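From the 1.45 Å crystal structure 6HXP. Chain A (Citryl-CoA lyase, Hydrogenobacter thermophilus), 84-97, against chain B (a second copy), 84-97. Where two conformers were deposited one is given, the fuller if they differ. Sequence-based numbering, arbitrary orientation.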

# COMPACT_ATOMS: atom_id res chain seq x y z
N LEU A 84 6.78 7.96 7.29
CA LEU A 84 5.42 8.34 7.61
C LEU A 84 4.42 8.12 6.47
O LEU A 84 3.30 7.67 6.72
CB LEU A 84 5.43 9.78 8.11
CG LEU A 84 4.11 10.31 8.62
CD1 LEU A 84 4.30 11.13 9.85
CD2 LEU A 84 3.37 11.07 7.54
N ASN A 85 4.81 8.36 5.20
CA ASN A 85 3.86 8.12 4.12
C ASN A 85 3.44 6.68 4.00
O ASN A 85 2.31 6.38 3.61
CB ASN A 85 4.38 8.58 2.78
CG ASN A 85 5.57 7.82 2.29
OD1 ASN A 85 6.62 7.76 3.01
ND2 ASN A 85 5.47 7.18 1.11
N VAL A 86 4.37 5.76 4.30
CA VAL A 86 4.10 4.34 4.16
C VAL A 86 3.10 3.87 5.22
O VAL A 86 2.13 3.17 4.91
CB VAL A 86 5.42 3.57 4.21
CG1 VAL A 86 5.18 2.05 4.17
CG2 VAL A 86 6.37 3.98 3.10
N GLY A 87 3.25 4.33 6.47
CA GLY A 87 2.27 4.00 7.48
C GLY A 87 0.90 4.58 7.16
O GLY A 87 -0.13 3.93 7.31
N VAL A 88 0.87 5.87 6.70
CA VAL A 88 -0.43 6.45 6.40
C VAL A 88 -1.12 5.69 5.29
O VAL A 88 -2.32 5.40 5.34
CB VAL A 88 -0.27 7.94 6.04
CG1 VAL A 88 -1.58 8.53 5.50
CG2 VAL A 88 0.20 8.73 7.26
N ALA A 89 -0.38 5.36 4.24
CA ALA A 89 -0.95 4.58 3.14
C ALA A 89 -1.54 3.28 3.60
O ALA A 89 -2.62 2.89 3.15
CB ALA A 89 0.11 4.31 2.08
N ALA A 90 -0.88 2.58 4.53
CA ALA A 90 -1.42 1.32 5.04
C ALA A 90 -2.74 1.52 5.73
O ALA A 90 -3.66 0.71 5.60
CB ALA A 90 -0.41 0.69 5.99
N GLY A 91 -2.88 2.64 6.44
CA GLY A 91 -4.16 2.97 7.03
C GLY A 91 -5.26 3.17 6.01
O GLY A 91 -6.38 2.69 6.18
N VAL A 92 -4.95 3.88 4.95
CA VAL A 92 -5.89 4.13 3.87
C VAL A 92 -6.34 2.84 3.21
O VAL A 92 -7.51 2.68 2.84
CB VAL A 92 -5.32 5.15 2.86
CG1 VAL A 92 -6.25 5.36 1.66
CG2 VAL A 92 -5.04 6.49 3.57
N LEU A 93 -5.44 1.87 3.09
CA LEU A 93 -5.82 0.58 2.54
C LEU A 93 -6.91 -0.07 3.33
O LEU A 93 -7.69 -0.82 2.76
CB LEU A 93 -4.63 -0.38 2.51
CG LEU A 93 -3.52 -0.01 1.54
CD1 LEU A 93 -2.36 -1.04 1.66
CD2 LEU A 93 -4.03 0.06 0.11
N ALA A 94 -6.98 0.16 4.64
CA ALA A 94 -7.98 -0.51 5.46
C ALA A 94 -9.38 0.00 5.26
O ALA A 94 -10.32 -0.63 5.76
CB ALA A 94 -7.63 -0.36 6.95
N PHE A 95 -9.57 1.12 4.53
CA PHE A 95 -10.92 1.68 4.31
C PHE A 95 -11.68 0.90 3.24
O PHE A 95 -11.97 1.45 2.13
CB PHE A 95 -10.84 3.16 3.96
CG PHE A 95 -10.13 4.06 4.94
CD1 PHE A 95 -10.28 3.88 6.30
CD2 PHE A 95 -9.40 5.15 4.49
CE1 PHE A 95 -9.66 4.77 7.20
CE2 PHE A 95 -8.81 6.04 5.37
CZ PHE A 95 -8.94 5.84 6.71
N GLY A 96 -12.02 -0.32 3.55
CA GLY A 96 -12.71 -1.21 2.64
C GLY A 96 -14.20 -1.19 2.81
O GLY A 96 -14.77 -0.21 3.31
N SER A 97 -14.83 -2.27 2.37
CA SER A 97 -16.28 -2.38 2.41
C SER A 97 -16.89 -2.23 3.79
O SER A 97 -18.01 -1.69 3.91
CB SER A 97 -16.75 -3.67 1.77
OG SER A 97 -16.24 -4.81 2.48
N LEU B 84 -11.47 2.97 -4.71
CA LEU B 84 -10.82 4.27 -4.64
C LEU B 84 -9.78 4.39 -3.52
O LEU B 84 -8.72 4.98 -3.73
CB LEU B 84 -11.91 5.33 -4.54
CG LEU B 84 -11.43 6.77 -4.59
CD1 LEU B 84 -12.33 7.61 -5.43
CD2 LEU B 84 -11.26 7.34 -3.19
N ASN B 85 -10.02 3.79 -2.33
CA ASN B 85 -9.00 3.89 -1.29
C ASN B 85 -7.69 3.25 -1.66
O ASN B 85 -6.63 3.69 -1.23
CB ASN B 85 -9.47 3.30 0.02
CG ASN B 85 -9.70 1.82 -0.01
OD1 ASN B 85 -10.52 1.34 -0.86
ND2 ASN B 85 -9.00 1.05 0.83
N VAL B 86 -7.76 2.16 -2.43
CA VAL B 86 -6.57 1.41 -2.81
C VAL B 86 -5.71 2.22 -3.78
O VAL B 86 -4.49 2.34 -3.61
CB VAL B 86 -6.97 0.05 -3.36
CG1 VAL B 86 -5.75 -0.74 -3.86
CG2 VAL B 86 -7.75 -0.78 -2.35
N GLY B 87 -6.34 2.88 -4.77
CA GLY B 87 -5.59 3.74 -5.66
C GLY B 87 -4.97 4.92 -4.92
O GLY B 87 -3.82 5.29 -5.13
N VAL B 88 -5.76 5.55 -4.01
CA VAL B 88 -5.20 6.70 -3.30
C VAL B 88 -4.01 6.28 -2.46
O VAL B 88 -2.98 6.95 -2.43
CB VAL B 88 -6.28 7.37 -2.43
CG1 VAL B 88 -5.68 8.42 -1.50
CG2 VAL B 88 -7.37 7.98 -3.32
N ALA B 89 -4.13 5.16 -1.76
CA ALA B 89 -3.02 4.66 -0.95
C ALA B 89 -1.77 4.45 -1.78
O ALA B 89 -0.67 4.78 -1.34
CB ALA B 89 -3.40 3.36 -0.27
N ALA B 90 -1.91 3.92 -3.00
CA ALA B 90 -0.74 3.71 -3.85
C ALA B 90 -0.06 5.01 -4.19
O ALA B 90 1.17 5.10 -4.23
CB ALA B 90 -1.17 2.99 -5.12
N GLY B 91 -0.86 6.06 -4.39
CA GLY B 91 -0.28 7.38 -4.58
C GLY B 91 0.53 7.87 -3.41
O GLY B 91 1.62 8.42 -3.56
N VAL B 92 -0.01 7.69 -2.22
CA VAL B 92 0.66 8.08 -0.99
C VAL B 92 1.97 7.35 -0.81
O VAL B 92 2.97 7.92 -0.34
CB VAL B 92 -0.29 7.93 0.22
CG1 VAL B 92 0.42 8.25 1.55
CG2 VAL B 92 -1.52 8.83 0.05
N LEU B 93 2.03 6.09 -1.21
CA LEU B 93 3.28 5.35 -1.14
C LEU B 93 4.37 6.00 -1.93
O LEU B 93 5.52 5.86 -1.57
CB LEU B 93 3.11 3.93 -1.67
CG LEU B 93 2.23 3.01 -0.83
CD1 LEU B 93 2.10 1.63 -1.52
CD2 LEU B 93 2.78 2.87 0.59
N ALA B 94 4.04 6.69 -3.02
CA ALA B 94 5.08 7.28 -3.86
C ALA B 94 5.74 8.49 -3.25
O ALA B 94 6.76 8.95 -3.80
CB ALA B 94 4.48 7.70 -5.22
N PHE B 95 5.23 9.03 -2.14
CA PHE B 95 5.82 10.22 -1.50
C PHE B 95 7.07 9.86 -0.70
O PHE B 95 7.07 9.98 0.56
CB PHE B 95 4.80 10.94 -0.63
CG PHE B 95 3.52 11.37 -1.30
CD1 PHE B 95 3.53 11.89 -2.58
CD2 PHE B 95 2.32 11.37 -0.59
CE1 PHE B 95 2.33 12.35 -3.16
CE2 PHE B 95 1.15 11.85 -1.15
CZ PHE B 95 1.16 12.32 -2.42
N GLY B 96 8.10 9.46 -1.39
CA GLY B 96 9.35 9.05 -0.79
C GLY B 96 10.35 10.16 -0.69
O GLY B 96 10.00 11.35 -0.68
N SER B 97 11.62 9.76 -0.60
CA SER B 97 12.71 10.71 -0.44
C SER B 97 12.81 11.75 -1.54
O SER B 97 13.21 12.90 -1.26
CB SER B 97 14.04 10.00 -0.28
OG SER B 97 14.35 9.22 -1.44

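How do two identical helices come to lie so close together? The exact two-fold axis sets helix 84-93 of each chain against its copy almost antiparallel, at 176°, with the helix axes 8.3 Å apart at their closest. Ala A89 faces Ala B89 across the centre, their CA atoms 4.6 Å apart. Both CA-to-CB bonds point toward the partner, and a methyl group is small enough for that: Ala B89 CB lies 3.5 Å from Ala A89 O and 4.3 Å from Ala A89 CB.

What does Asn A85, which gives up the most surface of any residue here, do with its side chain? With chi1 in the p well, it reaches the C-terminal part of the other helix, where Val B92 O also accepts a hydrogen bond from Phe B95 N, 3.1 Å away, and so takes Asn A85 ND2 as a second donor. Asn A85 ND2 donates its hydrogen bond to Val B92 O at 3.0 Å, nearly straight at 164°. Asn A85 ND2 is equally close to Leu B93 O, at 3.0 Å, but the angle is too poor for a second bond. Asn A85 OD1 is hydrogen-bonded elsewhere in the structure. Symmetry repeats the arrangement from Asn B85 to Val A92 O, so a polar clasp closes each end of the contact.

How do the larger apolar side chains fill the space between these clasps? The CA-to-CB bond of Leu A93 points away from the other stretch, yet its m,t rotamer brings the end back, placing Leu A93 CD2 3.4 Å from Ala B89 CB and 4.1 Å from Val B86 CA. The CA-to-CB bond of Val A92 points sideways, and Val A92 CG1 packs 4.0 Å from Ala B89 CB. These branched chains cover the flanks of the alanine pair. In all, 622 Å² is buried, counting both stretches.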